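Local structure of aminoglycoside N(3)-acetyltransferase (Streptomyces griseus, 7LAP) at the interface of chains A and B. The protein catalyses transfer of an acetyl group to the 3-amino group of aminoglycoside antibiotics, the modification by which such enzymes confer resistance. Residues are numbered along the deposited sequence; one frame, centred on the assembly and turned at random. Chains: chain A/B, Aminoglycoside N(3)-acetyltransferase.

The four contacts sample a two-fold interface between two copies of one chain, so each has a twin with the chains exchanged. Contacts 1 and 4, whose C-alpha centres are about 7 Å apart, share A:Gly56 and lie near the axis; contact 3, about 13 Å from contact 1 and sharing A:Ser55 with contact 4, lies further out, and contact 2 on the far side, about 41 Å from contact 3. A:Pro86 and A:Trp92 face B:Leu15 and B:Tyr53 in contact 2, as B:Pro86 and B:Trp92 face A:Leu15 and A:Tyr53 in contact 3; B:Ser55 and A:Ser55 also recur. The structure alone does not show the solution oligomer.

Contact 1: the interface of chains A and B. Residues chain A 56-58, 120, 124; chain B 82-83, 113, 116.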
ATOM      1  N   GLY A  56      -3.575 -14.967  -3.687  1.00 45.62           N
ATOM      2  CA  GLY A  56      -2.807 -14.509  -2.545  1.00 41.78           C
ATOM      3  C   GLY A  56      -2.018 -13.240  -2.782  1.00 47.21           C
ATOM      4  O   GLY A  56      -1.373 -12.759  -1.853  1.00 46.25           O
ATOM      5  N   GLY A  57      -2.016 -12.702  -4.004  1.00 48.70           N
ATOM      6  CA  GLY A  57      -1.343 -11.448  -4.290  1.00 43.63           C
ATOM      7  C   GLY A  57       0.156 -11.412  -4.015  1.00 43.48           C
ATOM      8  O   GLY A  57       0.880 -12.388  -4.215  1.00 44.54           O
ATOM      9  N   PRO A  58       0.651 -10.253  -3.556  1.00 42.28           N
ATOM     10  CA  PRO A  58       2.109 -10.094  -3.360  1.00 42.08           C
ATOM     11  C   PRO A  58       2.718 -11.115  -2.414  1.00 45.30           C
ATOM     12  O   PRO A  58       3.879 -11.518  -2.608  1.00 45.69           O
ATOM     13  CB  PRO A  58       2.239  -8.665  -2.783  1.00 43.71           C
ATOM     14  CG  PRO A  58       0.981  -7.937  -3.253  1.00 46.39           C
ATOM     15  CD  PRO A  58      -0.105  -9.016  -3.277  1.00 42.51           C
ATOM     16  N   ARG A 120       3.171  -2.778  -5.526  1.00 43.04           N
ATOM     17  CA  ARG A 120       2.870  -3.358  -4.217  1.00 44.60           C
ATOM     18  C   ARG A 120       3.931  -4.310  -3.686  1.00 45.64           C
ATOM     19  O   ARG A 120       3.948  -4.553  -2.466  1.00 41.93           O
ATOM     20  CB  ARG A 120       1.534  -4.100  -4.269  1.00 47.25           C
ATOM     21  CG  ARG A 120       0.364  -3.133  -4.444  1.00 56.99           C
ATOM     22  CD  ARG A 120      -0.852  -3.890  -4.886  1.00 70.44           C
ATOM     23  NE  ARG A 120      -1.288  -4.832  -3.855  1.00 74.66           N
ATOM     24  CZ  ARG A 120      -1.947  -5.967  -4.088  1.00 73.70           C
ATOM     25  NH1 ARG A 120      -2.264  -6.317  -5.333  1.00 76.03           N
ATOM     26  NH2 ARG A 120      -2.307  -6.736  -3.061  1.00 64.67           N
ATOM     27  N   ALA A 124       5.120  -4.786   0.292  1.00 43.04           N
ATOM     28  CA  ALA A 124       4.898  -6.035   1.009  1.00 45.47           C
ATOM     29  C   ALA A 124       6.206  -6.611   1.541  1.00 46.88           C
ATOM     30  O   ALA A 124       6.249  -7.125   2.666  1.00 45.09           O
ATOM     31  CB  ALA A 124       4.194  -7.049   0.102  1.00 40.81           C
TER
ATOM     32  N   ASN B  82      -7.385  -7.455   0.886  1.00 41.36           N
ATOM     33  CA  ASN B  82      -7.405  -7.196  -0.554  1.00 43.05           C
ATOM     34  C   ASN B  82      -7.314  -8.468  -1.371  1.00 42.71           C
ATOM     35  O   ASN B  82      -7.890  -8.550  -2.457  1.00 46.85           O
ATOM     36  CB  ASN B  82      -6.261  -6.277  -0.980  1.00 37.23           C
ATOM     37  CG  ASN B  82      -6.504  -5.678  -2.342  1.00 43.80           C
ATOM     38  OD1 ASN B  82      -7.361  -4.811  -2.496  1.00 45.13           O
ATOM     39  ND2 ASN B  82      -5.797  -6.175  -3.352  1.00 47.85           N
ATOM     40  N   ASP B  83      -6.574  -9.455  -0.898  1.00 42.70           N
ATOM     41  CA  ASP B  83      -6.280 -10.628  -1.718  1.00 43.96           C
ATOM     42  C   ASP B  83      -6.999 -11.876  -1.218  1.00 45.36           C
ATOM     43  O   ASP B  83      -6.486 -12.987  -1.355  1.00 44.94           O
ATOM     44  CB  ASP B  83      -4.771 -10.822  -1.758  1.00 46.07           C
ATOM     45  CG  ASP B  83      -4.084  -9.568  -2.281  1.00 53.74           C
ATOM     46  OD1 ASP B  83      -4.410  -9.204  -3.408  1.00 55.32           O
ATOM     47  OD2 ASP B  83      -3.330  -8.897  -1.547  1.00 55.63           O
ATOM     48  N   GLU B 113      -2.721  -7.440   3.173  1.00 43.95           N
ATOM     49  CA  GLU B 113      -3.011  -6.035   2.928  1.00 45.98           C
ATOM     50  C   GLU B 113      -4.487  -5.753   3.037  1.00 44.42           C
ATOM     51  O   GLU B 113      -5.338  -6.597   2.716  1.00 42.46           O
ATOM     52  CB  GLU B 113      -2.512  -5.591   1.559  1.00 53.07           C
ATOM     53  CG  GLU B 113      -1.078  -5.907   1.394  1.00 68.04           C
ATOM     54  CD  GLU B 113      -0.659  -5.966  -0.041  1.00 81.52           C
ATOM     55  OE1 GLU B 113      -1.230  -5.203  -0.864  1.00 80.72           O
ATOM     56  OE2 GLU B 113       0.231  -6.801  -0.331  1.00 91.08           O
ATOM     57  N   HIS B 116      -7.789  -2.348  -1.206  1.00 47.36           N
ATOM     58  CA  HIS B 116      -7.268  -1.148  -1.857  1.00 53.18           C
ATOM     59  C   HIS B 116      -8.297  -0.032  -1.912  1.00 50.67           C
ATOM     60  O   HIS B 116      -7.937   1.155  -1.861  1.00 45.53           O
ATOM     61  CB  HIS B 116      -6.794  -1.482  -3.261  1.00 59.55           C
ATOM     62  CG  HIS B 116      -5.560  -2.322  -3.286  1.00 73.04           C
ATOM     63  ND1 HIS B 116      -4.910  -2.724  -2.133  1.00 74.57           N
ATOM     64  CD2 HIS B 116      -4.851  -2.835  -4.321  1.00 74.84           C
ATOM     65  CE1 HIS B 116      -3.856  -3.449  -2.458  1.00 75.90           C
ATOM     66  NE2 HIS B 116      -3.796  -3.527  -3.779  1.00 76.97           N
TER
HETATM   67  O   HOH W   1      -5.543 -13.391  -4.341  1.00 55.86           O
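A:Arg120, in the first turn of helix 120-127, drives its guanidinium between B:Asp83, B:Glu113 and B:His116, forming a charged part of this symmetric interface. The tight side is a side-on grip on one carboxylate oxygen. A:Arg120 NE donates to the syn lone pair of B:Glu113 OE1 at 3.0 Å, and A:Arg120 NH2 reaches the same OE1 at 2.9 Å from above the carboxylate plane. A:Arg120 NH2 also makes a 2.8 Å bond to the syn lone pair of B:Asp83 OD2, bent to 120° at the hydrogen, the side chains meeting tip to tip with the two flat groups only 17° apart. The bend at chi3 turns the guanidinium toward both acids. B:His116 approaches differently: its ring stands 86° to the guanidinium, and NE2 sits 2.8 Å from A:Arg120 NE, over the face. Because the NE hydrogen points at B:Glu113, this close pair is at best a poor hydrogen bond. On the opposite face lies A:Pro58 CG, which also touches B:Glu113 OE2 at 3.2 Å. From the second shell, B:Asn82 OD1 accepts from B:His116 N at 2.8 Å, helping to place the histidine. The two acids probably stabilise the arginine's charge. The looser side is water-mediated, where A:Gly56 meets the backbone of B:Asp83: water 1 lies 2.6 Å from A:Gly56 N and 3.2 Å from B:Asp83 O.

Contact 2: the interface of chains A and B. Residues chain A 86, 92, 96, 99-100; chain B 15, 20-21, 53, 55.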
ATOM      1  N   PRO A  86       9.106  17.072  -2.460  1.00 37.42           N
ATOM      2  CA  PRO A  86       9.601  17.142  -3.849  1.00 39.96           C
ATOM      3  C   PRO A  86      10.942  17.860  -3.925  1.00 41.87           C
ATOM      4  O   PRO A  86      11.222  18.764  -3.134  1.00 40.22           O
ATOM      5  CB  PRO A  86       8.516  17.950  -4.579  1.00 38.20           C
ATOM      6  CG  PRO A  86       7.337  17.937  -3.679  1.00 41.41           C
ATOM      7  CD  PRO A  86       7.827  17.758  -2.259  1.00 36.49           C
ATOM      8  N   TRP A  92       8.956  26.732  -4.239  1.00 41.16           N
ATOM      9  CA  TRP A  92       7.602  27.138  -3.872  1.00 39.43           C
ATOM     10  C   TRP A  92       7.580  28.542  -3.254  1.00 41.43           C
ATOM     11  O   TRP A  92       8.610  29.062  -2.824  1.00 39.36           O
ATOM     12  CB  TRP A  92       7.017  26.130  -2.872  1.00 37.38           C
ATOM     13  CG  TRP A  92       6.793  24.762  -3.451  1.00 38.14           C
ATOM     14  CD1 TRP A  92       6.975  24.373  -4.759  1.00 38.98           C
ATOM     15  CD2 TRP A  92       6.363  23.592  -2.740  1.00 40.85           C
ATOM     16  NE1 TRP A  92       6.673  23.025  -4.896  1.00 38.41           N
ATOM     17  CE2 TRP A  92       6.282  22.532  -3.678  1.00 39.98           C
ATOM     18  CE3 TRP A  92       6.020  23.341  -1.405  1.00 39.13           C
ATOM     19  CZ2 TRP A  92       5.913  21.235  -3.310  1.00 38.72           C
ATOM     20  CZ3 TRP A  92       5.636  22.052  -1.045  1.00 42.85           C
ATOM     21  CH2 TRP A  92       5.599  21.015  -1.992  1.00 40.92           C
ATOM     22  N   TRP A  96       4.997  28.418   1.740  1.00 39.97           N
ATOM     23  CA  TRP A  96       4.840  26.986   1.544  1.00 38.32           C
ATOM     24  C   TRP A  96       6.123  26.252   1.904  1.00 37.91           C
ATOM     25  O   TRP A  96       6.069  25.213   2.547  1.00 36.46           O
ATOM     26  CB  TRP A  96       4.449  26.667   0.098  1.00 37.53           C
ATOM     27  CG  TRP A  96       3.136  27.244  -0.335  1.00 38.01           C
ATOM     28  CD1 TRP A  96       2.368  28.172   0.332  1.00 39.90           C
ATOM     29  CD2 TRP A  96       2.447  26.956  -1.557  1.00 37.74           C
ATOM     30  NE1 TRP A  96       1.249  28.471  -0.414  1.00 40.17           N
ATOM     31  CE2 TRP A  96       1.275  27.739  -1.573  1.00 42.09           C
ATOM     32  CE3 TRP A  96       2.713  26.108  -2.639  1.00 40.98           C
ATOM     33  CZ2 TRP A  96       0.364  27.694  -2.623  1.00 43.75           C
ATOM     34  CZ3 TRP A  96       1.810  26.064  -3.675  1.00 41.86           C
ATOM     35  CH2 TRP A  96       0.651  26.856  -3.662  1.00 42.66           C
ATOM     36  N   ALA A  99       6.564  25.959   5.643  1.00 39.71           N
ATOM     37  CA  ALA A  99       5.731  24.928   6.245  1.00 39.88           C
ATOM     38  C   ALA A  99       6.350  23.532   6.069  1.00 42.34           C
ATOM     39  O   ALA A  99       6.374  22.727   7.018  1.00 38.93           O
ATOM     40  CB  ALA A  99       4.330  24.994   5.638  1.00 39.72           C
ATOM     41  N   VAL A 100       6.859  23.222   4.870  1.00 37.47           N
ATOM     42  CA  VAL A 100       7.578  21.954   4.678  1.00 38.36           C
ATOM     43  C   VAL A 100       8.778  21.878   5.615  1.00 41.85           C
ATOM     44  O   VAL A 100       8.986  20.874   6.304  1.00 39.21           O
ATOM     45  CB  VAL A 100       8.013  21.780   3.206  1.00 39.20           C
ATOM     46  CG1 VAL A 100       8.901  20.530   3.039  1.00 37.19           C
ATOM     47  CG2 VAL A 100       6.795  21.697   2.282  1.00 38.08           C
TER
ATOM     48  N   LEU B  15      -1.645  20.970  -4.161  1.00 47.39           N
ATOM     49  CA  LEU B  15      -1.221  22.242  -3.572  1.00 46.75           C
ATOM     50  C   LEU B  15      -2.244  23.342  -3.859  1.00 46.68           C
ATOM     51  O   LEU B  15      -2.639  24.083  -2.958  1.00 45.10           O
ATOM     52  CB  LEU B  15       0.151  22.633  -4.113  1.00 48.91           C
ATOM     53  CG  LEU B  15       1.340  21.827  -3.555  1.00 48.93           C
ATOM     54  CD1 LEU B  15       2.577  22.077  -4.419  1.00 51.84           C
ATOM     55  CD2 LEU B  15       1.585  22.168  -2.089  1.00 46.72           C
ATOM     56  N   GLY B  20      -1.655  25.411  -0.592  1.00 42.80           N
ATOM     57  CA  GLY B  20      -0.372  25.186   0.004  1.00 44.55           C
ATOM     58  C   GLY B  20      -0.406  23.938   0.847  1.00 44.55           C
ATOM     59  O   GLY B  20      -1.469  23.333   1.047  1.00 40.25           O
ATOM     60  N   PRO B  21       0.765  23.545   1.362  1.00 41.65           N
ATOM     61  CA  PRO B  21       0.863  22.330   2.187  1.00 42.27           C
ATOM     62  C   PRO B  21      -0.071  22.350   3.389  1.00 41.77           C
ATOM     63  O   PRO B  21      -0.292  23.383   4.028  1.00 39.71           O
ATOM     64  CB  PRO B  21       2.330  22.322   2.653  1.00 42.53           C
ATOM     65  CG  PRO B  21       3.059  23.276   1.697  1.00 43.78           C
ATOM     66  CD  PRO B  21       2.025  24.303   1.311  1.00 43.07           C
ATOM     67  N   TYR B  53      -2.728  18.879  -0.358  1.00 37.87           N
ATOM     68  CA  TYR B  53      -1.353  18.362  -0.324  1.00 38.05           C
ATOM     69  C   TYR B  53      -0.954  18.201   1.135  1.00 38.56           C
ATOM     70  O   TYR B  53      -0.700  19.187   1.837  1.00 37.82           O
ATOM     71  CB  TYR B  53      -0.385  19.286  -1.080  1.00 44.39           C
ATOM     72  CG  TYR B  53       1.016  18.719  -0.960  1.00 51.05           C
ATOM     73  CD1 TYR B  53       1.451  17.681  -1.778  1.00 54.98           C
ATOM     74  CD2 TYR B  53       1.880  19.173   0.034  1.00 47.19           C
ATOM     75  CE1 TYR B  53       2.747  17.120  -1.616  1.00 59.69           C
ATOM     76  CE2 TYR B  53       3.145  18.619   0.206  1.00 50.37           C
ATOM     77  CZ  TYR B  53       3.584  17.599  -0.610  1.00 59.18           C
ATOM     78  OH  TYR B  53       4.868  17.071  -0.374  1.00 62.93           O
ATOM     79  N   SER B  55       1.560  17.317   3.897  1.00 37.65           N
ATOM     80  CA  SER B  55       3.013  17.234   4.057  0.50 39.82           C
ATOM     81  C   SER B  55       3.340  16.019   4.917  1.00 37.48           C
ATOM     82  O   SER B  55       3.176  16.053   6.142  1.00 37.77           O
ATOM     83  CB  SER B  55       3.536  18.519   4.695  0.50 40.94           C
ATOM     84  OG  SER B  55       4.920  18.440   5.004  0.50 41.06           O
TER
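B:Gly20 adopts a positive phi of 118° with an extended psi, a turn between helix 7-18 and B:Pro21 that sets its CA over the face of the A:Trp96 indole. In this member of the antibiotic N-acetyltransferase family the patch is an apolar, aromatic part of the chain A/B interface. The glycine CA sits over the centre of the A:Trp96 ring system, 3.4 Å from CE2. B:Pro21 CD shares that face nearer the rim, 3.5 Å from A:Trp96 CG, and the two side chains cross at about a right angle. B:Pro21 CG continues the packing, lying 4.0 Å from A:Trp92 CZ3 and 4.1 Å from A:Val100 CG2. The proline is thereby wedged between A:Trp96, A:Trp92 and A:Val100. B:Leu15 lies between the two indoles: its CD1 covers one face of A:Trp92, offset toward the rim and 3.6 Å from CZ2, while its CB lies 3.8 Å from A:Trp96 CZ3. B:Tyr53, with CG anti to the backbone N (chi1 178°), directs its ring across the end of A:Trp92, CE2 being 4.1 Å from CH2. The same phenol runs tip to tip with A:Pro86, its hydroxyl OH 3.6 Å from CD. A:Trp96, A:Ala99 and A:Val100 all belong to helix 94-103, whereas A:Trp92 comes from the segment just preceding it.

Contact 3: the interface of chains A and B. Residues chain A 11, 15, 53, 55; chain B 86, 92, 104.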
ATOM      1  N   GLU A  11     -11.346  -9.866 -12.583  1.00 63.31           N
ATOM      2  CA  GLU A  11     -10.845 -11.213 -12.331  1.00 65.33           C
ATOM      3  C   GLU A  11     -10.877 -12.062 -13.590  1.00 55.98           C
ATOM      4  O   GLU A  11      -9.944 -12.823 -13.841  1.00 59.38           O
ATOM      5  CB  GLU A  11     -11.647 -11.884 -11.216  1.00 72.52           C
ATOM      6  CG  GLU A  11     -11.471 -11.174  -9.882  1.00 85.08           C
ATOM      7  CD  GLU A  11     -12.273 -11.796  -8.741  1.00 94.73           C
ATOM      8  OE1 GLU A  11     -11.937 -11.498  -7.568  1.00 95.73           O
ATOM      9  OE2 GLU A  11     -13.227 -12.569  -9.021  1.00 98.35           O
ATOM     10  N   LEU A  15      -7.754 -13.955 -14.913  1.00 51.75           N
ATOM     11  CA  LEU A  15      -7.816 -15.411 -14.993  1.00 52.66           C
ATOM     12  C   LEU A  15      -7.605 -15.899 -16.421  1.00 53.30           C
ATOM     13  O   LEU A  15      -6.943 -16.914 -16.636  1.00 54.17           O
ATOM     14  CB  LEU A  15      -9.155 -15.921 -14.449  1.00 54.97           C
ATOM     15  CG  LEU A  15      -9.248 -15.980 -12.917  1.00 54.71           C
ATOM     16  CD1 LEU A  15     -10.694 -16.130 -12.481  1.00 57.21           C
ATOM     17  CD2 LEU A  15      -8.418 -17.102 -12.369  1.00 53.94           C
ATOM     18  N   TYR A  53      -3.729 -14.032 -12.654  1.00 47.47           N
ATOM     19  CA  TYR A  53      -4.473 -14.097 -11.402  1.00 49.24           C
ATOM     20  C   TYR A  53      -3.600 -14.805 -10.386  1.00 46.59           C
ATOM     21  O   TYR A  53      -3.492 -16.033 -10.400  1.00 47.99           O
ATOM     22  CB  TYR A  53      -5.788 -14.845 -11.581  1.00 54.20           C
ATOM     23  CG  TYR A  53      -6.698 -14.667 -10.384  1.00 63.31           C
ATOM     24  CD1 TYR A  53      -6.636 -15.531  -9.292  1.00 66.63           C
ATOM     25  CD2 TYR A  53      -7.604 -13.611 -10.336  1.00 70.48           C
ATOM     26  CE1 TYR A  53      -7.474 -15.358  -8.194  1.00 71.00           C
ATOM     27  CE2 TYR A  53      -8.434 -13.424  -9.252  1.00 74.57           C
ATOM     28  CZ  TYR A  53      -8.368 -14.292  -8.188  1.00 77.29           C
ATOM     29  OH  TYR A  53      -9.219 -14.068  -7.132  1.00 85.55           O
ATOM     30  N   SER A  55      -3.108 -16.057  -6.841  1.00 51.69           N
ATOM     31  CA  SER A  55      -3.969 -16.303  -5.690  1.00 55.51           C
ATOM     32  C   SER A  55      -3.172 -16.012  -4.413  1.00 47.67           C
ATOM     33  O   SER A  55      -2.179 -16.687  -4.109  1.00 44.10           O
ATOM     34  CB  SER A  55      -4.528 -17.724  -5.744  1.00 64.47           C
ATOM     35  OG  SER A  55      -3.767 -18.603  -4.940  1.00 74.82           O
TER
ATOM     36  N   PRO B  86     -12.246 -14.882  -3.909  1.00 65.32           N
ATOM     37  CA  PRO B  86     -13.587 -14.324  -4.133  1.00 69.69           C
ATOM     38  C   PRO B  86     -14.661 -15.191  -3.482  1.00 67.95           C
ATOM     39  O   PRO B  86     -14.495 -16.402  -3.338  1.00 63.19           O
ATOM     40  CB  PRO B  86     -13.718 -14.322  -5.660  1.00 73.91           C
ATOM     41  CG  PRO B  86     -12.775 -15.422  -6.123  1.00 73.25           C
ATOM     42  CD  PRO B  86     -11.624 -15.388  -5.142  1.00 70.49           C
ATOM     43  N   TRP B  92     -16.071 -21.501 -10.598  1.00101.80           N
ATOM     44  CA  TRP B  92     -14.999 -21.617 -11.577  1.00 94.24           C
ATOM     45  C   TRP B  92     -14.879 -23.046 -12.080  1.00 97.71           C
ATOM     46  O   TRP B  92     -15.422 -23.973 -11.471  1.00101.03           O
ATOM     47  CB  TRP B  92     -13.668 -21.204 -10.953  1.00 85.76           C
ATOM     48  CG  TRP B  92     -13.569 -19.778 -10.554  1.00 78.58           C
ATOM     49  CD1 TRP B  92     -14.514 -18.806 -10.712  1.00 78.57           C
ATOM     50  CD2 TRP B  92     -12.445 -19.153  -9.930  1.00 73.79           C
ATOM     51  NE1 TRP B  92     -14.048 -17.613 -10.214  1.00 75.45           N
ATOM     52  CE2 TRP B  92     -12.778 -17.799  -9.734  1.00 70.29           C
ATOM     53  CE3 TRP B  92     -11.191 -19.610  -9.516  1.00 71.70           C
ATOM     54  CZ2 TRP B  92     -11.907 -16.901  -9.137  1.00 65.53           C
ATOM     55  CZ3 TRP B  92     -10.326 -18.713  -8.927  1.00 69.21           C
ATOM     56  CH2 TRP B  92     -10.688 -17.374  -8.742  1.00 65.70           C
ATOM     57  N   HIS B 104      -4.366 -21.166  -1.949  1.00 57.88           N
ATOM     58  CA  HIS B 104      -4.583 -19.796  -1.497  1.00 53.73           C
ATOM     59  C   HIS B 104      -4.111 -19.624  -0.054  1.00 54.97           C
ATOM     60  O   HIS B 104      -4.594 -20.330   0.836  1.00 52.14           O
ATOM     61  CB  HIS B 104      -6.042 -19.389  -1.620  1.00 47.74           C
ATOM     62  CG  HIS B 104      -6.246 -17.906  -1.571  1.00 47.00           C
ATOM     63  ND1 HIS B 104      -6.520 -17.159  -2.689  1.00 49.41           N
ATOM     64  CD2 HIS B 104      -6.180 -17.030  -0.538  1.00 47.64           C
ATOM     65  CE1 HIS B 104      -6.653 -15.888  -2.348  1.00 47.79           C
ATOM     66  NE2 HIS B 104      -6.443 -15.784  -1.048  1.00 45.92           N
TER
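B:Trp92 meets A:Tyr53 and A:Leu15 with its six-membered ring, in an aromatic patch on the chain A/B interface of this antibiotic N-acetyltransferase family member, repeating contact 2 with chains exchanged. The two aromatic planes stand at 90° with centroids 5.5 Å apart, in edge-to-face geometry. It is the indole rim that points at the phenol face: B:Trp92 CH2 lies 3.8 Å from A:Tyr53 CE1. On one face of the indole, A:Leu15 CD1 lies toward the rim, 3.6 Å from CZ2, the leucine crossing at about a right angle. The phenol then runs on past the tryptophan to B:Pro86, where A:Tyr53 OH meets B:Pro86 CD tip to tip at 3.4 Å. Also in the first shell, A:Glu11 sends an extended chain obliquely over the same proline; both carboxylate oxygens lie 3.8 Å from B:Pro86 CB, in van der Waals contact with a proline CH2, not a hydrogen bond. At the opposite margin, A:Ser55 CB packs 3.7 Å from B:His104 ND1, with the serine hydroxyl at a similar range but not bonded to it. Positioning comes from the backbone elements. A:Glu11 and A:Leu15 sit one turn apart on helix 8-18, presenting carboxylate and methyl toward the partner. A:Tyr53 follows helix 48-51, and its CG, anti to the backbone N (chi1 -168°), extends the ring toward chain B. B:Trp92 leads from the 3-10 helix 89-91 into helix 94-103.

Contact 4: the interface of chains A and B. Residues chain A 55-56, 59-60; chain B 105-106, 111.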
ATOM      1  N   SER A  55      -3.108 -16.057  -6.841  1.00 51.69           N
ATOM      2  CA  SER A  55      -3.969 -16.303  -5.690  1.00 55.51           C
ATOM      3  C   SER A  55      -3.172 -16.012  -4.413  1.00 47.67           C
ATOM      4  O   SER A  55      -2.179 -16.687  -4.109  1.00 44.10           O
ATOM      5  CB  SER A  55      -4.528 -17.724  -5.744  1.00 64.47           C
ATOM      6  OG  SER A  55      -3.767 -18.603  -4.940  1.00 74.82           O
ATOM      7  N   GLY A  56      -3.575 -14.967  -3.687  1.00 45.62           N
ATOM      8  CA  GLY A  56      -2.807 -14.509  -2.545  1.00 41.78           C
ATOM      9  C   GLY A  56      -2.018 -13.240  -2.782  1.00 47.21           C
ATOM     10  O   GLY A  56      -1.373 -12.759  -1.853  1.00 46.25           O
ATOM     11  N   GLN A  59       1.992 -11.515  -1.364  1.00 45.36           N
ATOM     12  CA  GLN A  59       2.531 -12.491  -0.411  0.50 43.36           C
ATOM     13  C   GLN A  59       2.956 -13.760  -1.127  1.00 44.77           C
ATOM     14  O   GLN A  59       3.978 -14.369  -0.792  1.00 41.47           O
ATOM     15  CB  GLN A  59       1.494 -12.835   0.669  0.50 43.38           C
ATOM     16  CG  GLN A  59       2.031 -13.773   1.764  0.50 48.23           C
ATOM     17  CD  GLN A  59       0.954 -14.370   2.707  0.50 52.21           C
ATOM     18  OE1 GLN A  59      -0.140 -14.724   2.297  0.50 53.84           O
ATOM     19  NE2 GLN A  59       1.294 -14.485   3.967  0.50 55.40           N
ATOM     20  N   THR A  60       2.163 -14.177  -2.121  1.00 45.90           N
ATOM     21  CA  THR A  60       2.435 -15.411  -2.853  1.00 44.05           C
ATOM     22  C   THR A  60       3.682 -15.281  -3.725  1.00 41.04           C
ATOM     23  O   THR A  60       4.462 -16.234  -3.840  1.00 44.41           O
ATOM     24  CB  THR A  60       1.210 -15.785  -3.691  1.00 45.91           C
ATOM     25  OG1 THR A  60       0.181 -16.305  -2.843  1.00 45.28           O
ATOM     26  CG2 THR A  60       1.536 -16.830  -4.744  1.00 43.94           C
TER
ATOM     27  N   PRO B 105      -3.190 -18.708   0.221  1.00 54.20           N
ATOM     28  CA  PRO B 105      -2.670 -18.585   1.584  1.00 50.16           C
ATOM     29  C   PRO B 105      -3.730 -18.099   2.568  1.00 53.68           C
ATOM     30  O   PRO B 105      -4.714 -17.453   2.202  1.00 46.91           O
ATOM     31  CB  PRO B 105      -1.537 -17.563   1.441  1.00 51.50           C
ATOM     32  CG  PRO B 105      -1.952 -16.723   0.221  1.00 52.93           C
ATOM     33  CD  PRO B 105      -2.656 -17.681  -0.694  1.00 51.01           C
ATOM     34  N   ALA B 106      -3.516 -18.442   3.836  1.00 50.25           N
ATOM     35  CA  ALA B 106      -4.392 -17.995   4.908  1.00 54.59           C
ATOM     36  C   ALA B 106      -4.286 -16.490   5.115  1.00 56.20           C
ATOM     37  O   ALA B 106      -3.206 -15.899   4.982  1.00 46.67           O
ATOM     38  CB  ALA B 106      -4.013 -18.676   6.223  1.00 53.47           C
ATOM     39  N   THR B 111       0.416  -9.284   7.873  1.00 50.50           N
ATOM     40  CA  THR B 111       0.904  -9.001   6.530  1.00 55.95           C
ATOM     41  C   THR B 111      -0.171  -8.879   5.456  1.00 53.91           C
ATOM     42  O   THR B 111       0.098  -8.252   4.426  1.00 59.20           O
ATOM     43  CB  THR B 111       1.913 -10.082   6.085  1.00 60.17           C
ATOM     44  OG1 THR B 111       1.268 -11.359   6.086  1.00 60.12           O
ATOM     45  CG2 THR B 111       3.133 -10.130   7.032  1.00 58.06           C
TER
HETATM   46  O   HOH W   2      -0.689 -16.656   5.119  1.00 51.26           O
HETATM   47  O   HOH W   3      -2.410 -13.870   3.133  1.00 53.55           O
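The side-chain amide of A:Gln59 has B:Pro105 to one side of its plane and B:Thr111 OG1 to the other. The proline ring lies out beyond the oxygen end, its CB 3.3 Å from A:Gln59 OE1, and the two side chains slide past each other in opposite directions. Two waters near the amide rim link it to chain B, displaced to opposite sides of the plane. Water 3 lies 2.6 Å from A:Gln59 OE1. The backbone oxygen B:Ala106 O is 2.9 Å from water 3. Water 2 bridges the nitrogen end, 3.2 Å from A:Gln59 NE2 and 2.6 Å from the same B:Ala106 O. Both ends of the amide are thus coupled to one carbonyl through water, with no direct polar bond to chain B. The extended glutamine, CG anti to the backbone N (chi1 -176°), carries the amide this far. B:Pro105 also rests on backbone: CG lies 3.6 Å from A:Gly56 CA, and CD the same distance from A:Ser55 O. That carbonyl accepts a 2.7 Å hydrogen bond from A:Thr60 OG1, which ties the 55-56 segment to helix 57-69. The site sits at the opening turn of that helix, facing the loop that follows helix 94-103 of chain B.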